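Local coordinates for protein metallo-beta-lactamase (Simiduia agarivorans, PDB 6MFI) that probably hydrolyses beta-lactam antibiotics as a zinc-dependent class B3 metallo-beta-lactamase with a two-zinc active site, at residues 50-55 with 206-211; 62-67 with 113-118; 248-253 with 257-262. All coordinates share one frame; numbering follows the deposited sequence. Where two conformers were deposited one is given.

Contact 1: 50-55 with 206-211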
loop_
_atom_site.group_PDB
_atom_site.type_symbol
_atom_site.label_atom_id
_atom_site.label_comp_id
_atom_site.label_asym_id
_atom_site.label_seq_id
_atom_site.Cartn_x
_atom_site.Cartn_y
_atom_site.Cartn_z
ATOM N N PHE A 50 14.513 2.229 -5.289
ATOM C CA PHE A 50 15.030 1.214 -6.192
ATOM C C PHE A 50 13.935 0.780 -7.154
ATOM O O PHE A 50 12.743 0.981 -6.906
ATOM C CB PHE A 50 15.593 0.004 -5.432
ATOM C CG PHE A 50 14.586 -0.701 -4.567
ATOM C CD1 PHE A 50 13.854 -1.769 -5.060
ATOM C CD2 PHE A 50 14.385 -0.308 -3.254
ATOM C CE1 PHE A 50 12.932 -2.423 -4.266
ATOM C CE2 PHE A 50 13.466 -0.960 -2.455
ATOM C CZ PHE A 50 12.739 -2.018 -2.962
ATOM N N ARG A 51 14.363 0.179 -8.260
ATOM C CA ARG A 51 13.440 -0.299 -9.280
ATOM C C ARG A 51 12.931 -1.687 -8.917
ATOM O O ARG A 51 13.720 -2.597 -8.642
ATOM C CB ARG A 51 14.129 -0.328 -10.644
ATOM C CG ARG A 51 13.500 -1.281 -11.645
ATOM C CD ARG A 51 14.293 -1.309 -12.938
ATOM N NE ARG A 51 14.277 -0.014 -13.614
ATOM C CZ ARG A 51 13.667 0.214 -14.773
ATOM N NH1 ARG A 51 13.026 -0.768 -15.390
ATOM N NH2 ARG A 51 13.701 1.423 -15.314
ATOM N N VAL A 52 11.609 -1.848 -8.913
ATOM C CA VAL A 52 11.016 -3.160 -8.668
ATOM C C VAL A 52 11.031 -3.997 -9.940
ATOM O O VAL A 52 11.662 -5.059 -10.000
ATOM C CB VAL A 52 9.589 -3.011 -8.107
ATOM C CG1 VAL A 52 8.947 -4.376 -7.920
ATOM C CG2 VAL A 52 9.613 -2.241 -6.792
ATOM N N LEU A 53 10.340 -3.525 -10.980
ATOM C CA LEU A 53 10.300 -4.202 -12.271
ATOM C C LEU A 53 9.724 -3.280 -13.339
ATOM O O LEU A 53 8.612 -2.764 -13.189
ATOM C CB LEU A 53 9.479 -5.492 -12.179
ATOM C CG LEU A 53 9.730 -6.529 -13.276
ATOM C CD1 LEU A 53 9.631 -7.937 -12.713
ATOM C CD2 LEU A 53 8.762 -6.346 -14.437
ATOM N N GLY A 54 10.475 -3.067 -14.420
ATOM C CA GLY A 54 10.035 -2.208 -15.504
ATOM C C GLY A 54 9.762 -0.773 -15.097
ATOM O O GLY A 54 10.666 -0.057 -14.658
ATOM N N ASN A 55 8.513 -0.341 -15.243
ATOM C CA ASN A 55 8.114 1.023 -14.932
ATOM C C ASN A 55 7.765 1.222 -13.464
ATOM O O ASN A 55 7.389 2.333 -13.080
ATOM C CB ASN A 55 6.920 1.434 -15.803
ATOM C CG ASN A 55 5.682 0.598 -15.528
ATOM O OD1 ASN A 55 5.768 -0.508 -14.988
ATOM N ND2 ASN A 55 4.521 1.126 -15.895
ATOM N N THR A 206 4.936 -9.255 -16.153
ATOM C CA THR A 206 4.794 -9.626 -14.754
ATOM C C THR A 206 3.606 -8.890 -14.154
ATOM O O THR A 206 3.424 -7.690 -14.387
ATOM C CB THR A 206 6.068 -9.303 -13.962
ATOM O OG1 THR A 206 7.182 -9.993 -14.541
ATOM C CG2 THR A 206 5.920 -9.728 -12.507
ATOM N N THR A 207 2.793 -9.612 -13.385
ATOM C CA THR A 207 1.631 -9.042 -12.712
ATOM C C THR A 207 2.004 -8.759 -11.261
ATOM O O THR A 207 2.275 -9.686 -10.488
ATOM C CB THR A 207 0.432 -9.982 -12.796
ATOM O OG1 THR A 207 0.137 -10.265 -14.169
ATOM C CG2 THR A 207 -0.784 -9.340 -12.152
ATOM N N LEU A 208 2.020 -7.481 -10.894
ATOM C CA LEU A 208 2.346 -7.053 -9.543
ATOM C C LEU A 208 1.066 -6.752 -8.775
ATOM O O LEU A 208 0.101 -6.228 -9.338
ATOM C CB LEU A 208 3.247 -5.815 -9.558
ATOM C CG LEU A 208 4.733 -5.993 -9.884
ATOM C CD1 LEU A 208 4.957 -6.291 -11.361
ATOM C CD2 LEU A 208 5.521 -4.761 -9.463
ATOM N N VAL A 209 1.062 -7.086 -7.487
ATOM C CA VAL A 209 -0.082 -6.843 -6.617
ATOM C C VAL A 209 0.412 -6.136 -5.365
ATOM O O VAL A 209 1.315 -6.633 -4.681
ATOM C CB VAL A 209 -0.821 -8.140 -6.249
ATOM C CG1 VAL A 209 -1.830 -7.878 -5.143
ATOM C CG2 VAL A 209 -1.508 -8.726 -7.475
ATOM N N TYR A 210 -0.175 -4.977 -5.069
ATOM C CA TYR A 210 0.137 -4.215 -3.862
ATOM C C TYR A 210 -0.931 -4.542 -2.822
ATOM O O TYR A 210 -1.896 -3.806 -2.619
ATOM C CB TYR A 210 0.201 -2.723 -4.177
ATOM C CG TYR A 210 0.755 -1.862 -3.064
ATOM C CD1 TYR A 210 1.985 -2.144 -2.483
ATOM C CD2 TYR A 210 0.053 -0.755 -2.607
ATOM C CE1 TYR A 210 2.493 -1.350 -1.469
ATOM C CE2 TYR A 210 0.552 0.042 -1.596
ATOM C CZ TYR A 210 1.772 -0.258 -1.031
ATOM O OH TYR A 210 2.268 0.539 -0.027
ATOM N N ALA A 211 -0.748 -5.682 -2.158
ATOM C CA ALA A 211 -1.731 -6.178 -1.205
ATOM C C ALA A 211 -1.668 -5.391 0.098
ATOM O O ALA A 211 -0.586 -5.111 0.621
ATOM C CB ALA A 211 -1.504 -7.664 -0.928
#

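Contact 2: 62-67 with 113-118. With ZN (zinc ion), chain B.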
loop_
_atom_site.group_PDB
_atom_site.type_symbol
_atom_site.label_atom_id
_atom_site.label_comp_id
_atom_site.label_asym_id
_atom_site.label_seq_id
_atom_site.Cartn_x
_atom_site.Cartn_y
_atom_site.Cartn_z
ATOM N N CYS A 62 12.300 3.115 4.766
ATOM C CA CYS A 62 12.718 1.780 5.180
ATOM C C CYS A 62 11.617 1.021 5.907
ATOM O O CYS A 62 11.697 -0.207 6.013
ATOM C CB CYS A 62 13.957 1.858 6.075
ATOM S SG CYS A 62 15.415 2.597 5.308
ATOM N N GLY A 63 10.595 1.717 6.402
ATOM C CA GLY A 63 9.535 1.070 7.150
ATOM C C GLY A 63 8.172 1.149 6.493
ATOM O O GLY A 63 7.290 0.338 6.793
ATOM N N ILE A 64 7.983 2.115 5.596
ATOM C CA ILE A 64 6.705 2.331 4.926
ATOM C C ILE A 64 6.941 2.353 3.422
ATOM O O ILE A 64 7.854 3.033 2.941
ATOM C CB ILE A 64 6.030 3.636 5.386
ATOM C CG1 ILE A 64 5.687 3.561 6.877
ATOM C CG2 ILE A 64 4.781 3.913 4.562
ATOM C CD1 ILE A 64 4.718 2.451 7.228
ATOM N N ALA A 65 6.115 1.618 2.684
ATOM C CA ALA A 65 6.271 1.490 1.245
ATOM C C ALA A 65 5.492 2.568 0.501
ATOM O O ALA A 65 4.420 3.004 0.932
ATOM C CB ALA A 65 5.810 0.110 0.773
ATOM N N ALA A 66 6.054 2.997 -0.626
ATOM C CA ALA A 66 5.383 3.872 -1.575
ATOM C C ALA A 66 5.768 3.410 -2.971
ATOM O O ALA A 66 6.956 3.270 -3.270
ATOM C CB ALA A 66 5.767 5.340 -1.365
ATOM N N ILE A 67 4.769 3.159 -3.813
ATOM C CA ILE A 67 4.976 2.530 -5.113
ATOM C C ILE A 67 4.756 3.572 -6.200
ATOM O O ILE A 67 3.671 4.160 -6.299
ATOM C CB ILE A 67 4.046 1.324 -5.307
ATOM C CG1 ILE A 67 4.176 0.359 -4.127
ATOM C CG2 ILE A 67 4.356 0.617 -6.617
ATOM C CD1 ILE A 67 5.593 -0.117 -3.880
ATOM N N ILE A 113 -2.526 6.552 9.342
ATOM C CA ILE A 113 -1.648 7.720 9.279
ATOM C C ILE A 113 -0.259 7.348 8.773
ATOM O O ILE A 113 0.418 8.167 8.141
ATOM C CB ILE A 113 -1.582 8.410 10.658
ATOM C CG1 ILE A 113 -0.743 9.689 10.585
ATOM C CG2 ILE A 113 -1.032 7.460 11.712
ATOM C CD1 ILE A 113 -0.582 10.396 11.913
ATOM N N ASP A 114 0.190 6.117 9.027
ATOM C CA ASP A 114 1.525 5.729 8.592
ATOM C C ASP A 114 1.611 5.479 7.092
ATOM O O ASP A 114 2.714 5.260 6.583
ATOM C CB ASP A 114 1.996 4.487 9.352
ATOM C CG ASP A 114 1.016 3.337 9.260
ATOM O OD1 ASP A 114 -0.200 3.578 9.401
ATOM O OD2 ASP A 114 1.465 2.191 9.051
ATOM N N HIS A 115 0.489 5.513 6.376
ATOM C CA HIS A 115 0.482 5.285 4.937
ATOM C C HIS A 115 -0.076 6.447 4.129
ATOM O O HIS A 115 0.335 6.627 2.981
ATOM C CB HIS A 115 -0.320 4.020 4.600
ATOM C CG HIS A 115 0.178 2.789 5.290
ATOM N ND1 HIS A 115 1.428 2.257 5.056
ATOM C CD2 HIS A 115 -0.404 1.990 6.215
ATOM C CE1 HIS A 115 1.593 1.181 5.805
ATOM N NE2 HIS A 115 0.496 0.996 6.516
ATOM N N VAL A 116 -0.995 7.234 4.688
ATOM C CA VAL A 116 -1.619 8.325 3.948
ATOM C C VAL A 116 -1.511 9.622 4.740
ATOM O O VAL A 116 -2.180 10.611 4.421
ATOM C CB VAL A 116 -3.090 8.007 3.621
ATOM C CG1 VAL A 116 -3.185 6.781 2.726
ATOM C CG2 VAL A 116 -3.882 7.800 4.902
ATOM N N GLY A 117 -0.667 9.626 5.773
ATOM C CA GLY A 117 -0.548 10.809 6.611
ATOM C C GLY A 117 -0.033 12.021 5.858
ATOM O O GLY A 117 -0.445 13.152 6.128
ATOM N N GLY A 118 0.868 11.803 4.905
ATOM C CA GLY A 118 1.420 12.896 4.129
ATOM C C GLY A 118 0.829 13.002 2.739
ATOM O O GLY A 118 1.457 13.553 1.832
HETATM ZN ZN ZN B . 0.575 0.413 8.645
HETATM O O HOH W 1 2.410 2.608 2.651
HETATM O O HOH W 2 -0.945 0.619 9.906
#

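Contact 3: 248-253 with 257-262. With ZN (zinc ion), chain B.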
loop_
_atom_site.group_PDB
_atom_site.type_symbol
_atom_site.label_atom_id
_atom_site.label_comp_id
_atom_site.label_asym_id
_atom_site.label_seq_id
_atom_site.Cartn_x
_atom_site.Cartn_y
_atom_site.Cartn_z
ATOM N N LEU A 248 4.238 -11.002 -8.548
ATOM C CA LEU A 248 5.107 -10.265 -7.640
ATOM C C LEU A 248 4.244 -9.585 -6.589
ATOM O O LEU A 248 3.226 -8.971 -6.923
ATOM C CB LEU A 248 5.950 -9.234 -8.403
ATOM C CG LEU A 248 7.223 -8.689 -7.750
ATOM C CD1 LEU A 248 8.207 -8.247 -8.817
ATOM C CD2 LEU A 248 6.915 -7.533 -6.806
ATOM N N LEU A 249 4.649 -9.693 -5.326
ATOM C CA LEU A 249 3.878 -9.174 -4.204
ATOM C C LEU A 249 4.607 -8.010 -3.546
ATOM O O LEU A 249 5.821 -8.067 -3.326
ATOM C CB LEU A 249 3.611 -10.271 -3.167
ATOM C CG LEU A 249 2.715 -9.881 -1.990
ATOM C CD1 LEU A 249 1.282 -9.672 -2.450
ATOM C CD2 LEU A 249 2.779 -10.935 -0.896
ATOM N N LEU A 250 3.855 -6.957 -3.233
ATOM C CA LEU A 250 4.366 -5.790 -2.528
ATOM C C LEU A 250 3.403 -5.423 -1.409
ATOM O O LEU A 250 2.187 -5.586 -1.537
ATOM C CB LEU A 250 4.554 -4.596 -3.474
ATOM C CG LEU A 250 5.705 -4.698 -4.476
ATOM C CD1 LEU A 250 5.676 -3.527 -5.446
ATOM C CD2 LEU A 250 7.041 -4.767 -3.753
ATOM N N THR A 251 3.956 -4.924 -0.307
ATOM C CA THR A 251 3.165 -4.627 0.877
ATOM C C THR A 251 3.503 -3.246 1.416
ATOM O O THR A 251 4.655 -2.807 1.337
ATOM C CB THR A 251 3.403 -5.673 1.975
ATOM O OG1 THR A 251 4.810 -5.833 2.195
ATOM C CG2 THR A 251 2.801 -7.012 1.572
ATOM N N PRO A 252 2.511 -2.534 1.968
ATOM C CA PRO A 252 2.796 -1.209 2.548
ATOM C C PRO A 252 3.832 -1.254 3.655
ATOM O O PRO A 252 4.625 -0.316 3.799
ATOM C CB PRO A 252 1.424 -0.754 3.062
ATOM C CG PRO A 252 0.442 -1.520 2.246
ATOM C CD PRO A 252 1.075 -2.854 2.002
ATOM N N HIS A 253 3.835 -2.317 4.455
ATOM C CA HIS A 253 4.962 -2.611 5.323
ATOM C C HIS A 253 5.834 -3.627 4.605
ATOM O O HIS A 253 5.410 -4.781 4.440
ATOM C CB HIS A 253 4.491 -3.159 6.668
ATOM C CG HIS A 253 3.679 -2.186 7.464
ATOM N ND1 HIS A 253 4.249 -1.214 8.257
ATOM C CD2 HIS A 253 2.339 -2.033 7.587
ATOM C CE1 HIS A 253 3.296 -0.504 8.834
ATOM N NE2 HIS A 253 2.127 -0.981 8.445
ATOM N N SER A 257 5.750 -8.893 3.448
ATOM C CA SER A 257 5.968 -9.861 2.379
ATOM C C SER A 257 7.427 -10.294 2.286
ATOM O O SER A 257 7.839 -10.858 1.267
ATOM C CB SER A 257 5.497 -9.291 1.040
ATOM O OG SER A 257 6.006 -7.985 0.830
ATOM N N GLN A 258 8.214 -10.038 3.334
ATOM C CA GLN A 258 9.636 -10.380 3.362
ATOM C C GLN A 258 10.367 -9.769 2.170
ATOM O O GLN A 258 11.216 -10.405 1.540
ATOM C CB GLN A 258 9.838 -11.896 3.415
ATOM C CG GLN A 258 9.121 -12.570 4.574
ATOM C CD GLN A 258 9.628 -13.973 4.841
ATOM O OE1 GLN A 258 10.803 -14.273 4.629
ATOM N NE2 GLN A 258 8.742 -14.842 5.314
ATOM N N MET A 259 10.025 -8.516 1.857
ATOM C CA MET A 259 10.628 -7.838 0.713
ATOM C C MET A 259 12.138 -7.720 0.867
ATOM O O MET A 259 12.881 -7.868 -0.110
ATOM C CB MET A 259 10.004 -6.455 0.533
ATOM C CG MET A 259 10.227 -5.849 -0.841
ATOM S SD MET A 259 9.434 -4.242 -1.009
ATOM C CE MET A 259 10.702 -3.180 -0.333
ATOM N N ARG A 260 12.610 -7.448 2.085
ATOM C CA ARG A 260 14.047 -7.323 2.302
ATOM C C ARG A 260 14.753 -8.661 2.118
ATOM O O ARG A 260 15.838 -8.720 1.527
ATOM C CB ARG A 260 14.324 -6.760 3.695
ATOM C CG ARG A 260 15.789 -6.440 3.939
ATOM C CD ARG A 260 16.048 -6.080 5.391
ATOM N NE ARG A 260 17.434 -5.677 5.607
ATOM C CZ ARG A 260 18.439 -6.527 5.791
ATOM N NH1 ARG A 260 18.216 -7.834 5.790
ATOM N NH2 ARG A 260 19.669 -6.069 5.979
ATOM N N GLN A 261 14.156 -9.745 2.618
ATOM C CA GLN A 261 14.764 -11.060 2.442
ATOM C C GLN A 261 14.754 -11.482 0.978
ATOM O O GLN A 261 15.740 -12.041 0.484
ATOM C CB GLN A 261 14.047 -12.094 3.309
ATOM C CG GLN A 261 14.066 -11.771 4.794
ATOM C CD GLN A 261 12.823 -11.030 5.248
ATOM O OE1 GLN A 261 12.611 -9.869 4.892
ATOM N NE2 GLN A 261 11.996 -11.696 6.046
ATOM N N ARG A 262 13.656 -11.218 0.267
ATOM C CA ARG A 262 13.602 -11.550 -1.153
ATOM C C ARG A 262 14.619 -10.741 -1.949
ATOM O O ARG A 262 15.191 -11.238 -2.927
ATOM C CB ARG A 262 12.192 -11.320 -1.696
ATOM C CG ARG A 262 11.142 -12.266 -1.139
ATOM C CD ARG A 262 9.772 -11.970 -1.727
ATOM N NE ARG A 262 9.249 -10.684 -1.278
ATOM C CZ ARG A 262 8.353 -9.965 -1.946
ATOM N NH1 ARG A 262 7.876 -10.405 -3.103
ATOM N NH2 ARG A 262 7.934 -8.804 -1.460
HETATM ZN ZN ZN B . 0.575 0.413 8.645
HETATM O O HOH W 2 -0.945 0.619 9.906
#

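Contact 1: 50-55 with 206-211
The backbones of 50-55 and 206-211 come closest at L53 and T206, whose CA atoms lie 8.1 Å apart, and no hydrogen bond crosses between them. V52 and L53 are neighbours in sequence, yet both point toward 206-211, because together they face T56 in a classic beta bulge. A chi1 of 177° swings CG1 of V52 opposite the backbone N, toward L208, and this methyl meets CD2 of L208 at 3.8 Å, the two side chains running past each other in opposite directions. Strand 50-53 is an outermost strand of one mixed sheet and 206-210 belongs to the other, so the pair packs the two sheets of the αβ/βα metallo-beta-lactamase fold against each other. The methyls of V52 and L208 suit this interface because they pack without needing polar partners. L248, on the strand next to 206-210, touches both and extends the apolar patch. Further along, L53 lies obliquely across T206, a partly exposed residue that offers it a mixed surface of carbon and hydroxyl. L53 CD1 comes to 3.7 Å from T206 OG1, and L53 CD2 also lies close to T206 CB. Past the bulge, N55 turns back to its own sheet, its ND2 hydrogen-bonded to T70 O.

Contact 2: 62-67 with 113-118
I64 meets D114 and H115 through a side chain whose CG1 is anti to its own carbonyl carbon (chi1 -64°), with CG2 anti to the backbone N, so that both branches of the isoleucine reach helix 113-116. On that helix D114 holds CG in the crowded position between its backbone N and carbonyl carbon (chi1 54°). H115 swings its ring beside its own backbone N (chi1 -57°), and the D114 carboxylate carbon then lies over one face of the imidazole, offset toward the rim. I64 crosses H115 at about a right angle, with CD1 3.7 Å from H115 CE1. The same CD1 is 3.7 Å from D114 OD2, while CG2 presses to 3.2 Å from the backbone O of D114. Branched isoleucine can thus pack on the D114 backbone and the H115 ring at once. The D114 carbonyl is buried under aliphatic carbon and has no polar partner in the model. D114 and H115 close the HxHxDH motif of the family, which also supplies H110 and H112 to the other zinc. D114 OD2 binds its zinc at 2.0 Å and H115 NE2 at 2.2 Å; H253 and a water complete the four ligands. Aspartate suits its place because OD1 remains to accept a weak hydrogen bond from the zinc-bound water. At the other ring nitrogen of H115 a second water accepts from ND1 at 2.6 Å and donates to A65 O at 2.7 Å. With ND1 as the donor, NE2 carries no proton and binds the zinc, and the water-bridged A65 carbonyl, a second-shell group, would fix the ring's rotation and probably make it a somewhat stronger ligand.

Contact 3: 248-253 with 257-262
In the C-terminal part of the αβ/βα metallo-beta-lactamase fold, strand 248-250, an edge strand of its sheet, runs into the loop that carries the zinc ligand H253 and on to helix 259-265. R262 reaches back from the helix and grips L249 O with both terminal nitrogens, NH2 at 2.9 Å and NH1 at 3.1 Å. The carbonyl oxygen lies in the guanidinium plane; NH1 comes in on a lone pair, whereas NH2 is tilted 33° from the carbonyl plane. Arginine suits the place because its forked end can give two protons to one acceptor. NH1 also makes a weak bond to L269 O, and NE a weak one to Q258 O, whose stronger donor is R262 N at 2.9 Å. In the loop, T251 OG1 gives its proton to H253 O at 2.6 Å, from above the carbonyl plane: a hydroxyl on a short side chain can bond the nearby backbone. In one of its two conformers S257 OG lies 2.8 Å from T251 OG1 and makes a weak hydrogen bond to P254 O. Apolar packing flanks the bonds: L249 CD2 touches S257 CB, and the extended start of M259 (chi1 -162°, chi2 178°) carries SD to 3.7 Å from L250 CD2.

In the fold
Contacts 2 and 3 are buried and share one zinc ion with its bound water, D114 and H115 coming from contact 2 and H253 from contact 3. Contact 1 is only partly buried, lies away from the metals and is almost wholly apolar. Contacts 1 and 3 reach the same sheet, since strands 206-210 and 248-250 are neighbours joined by backbone bonds at V209. The P252 carbonyl, just before H253, probably hydrogen-bonds A65 N of contact 2, tying the loop that leads to H253 to loop 62-67. Y210 packs against A65, I67 and P252, bringing all three contacts together. Chemistry thus changes from methyl packing between sheets, through arginine-carbonyl bonding, to metal coordination.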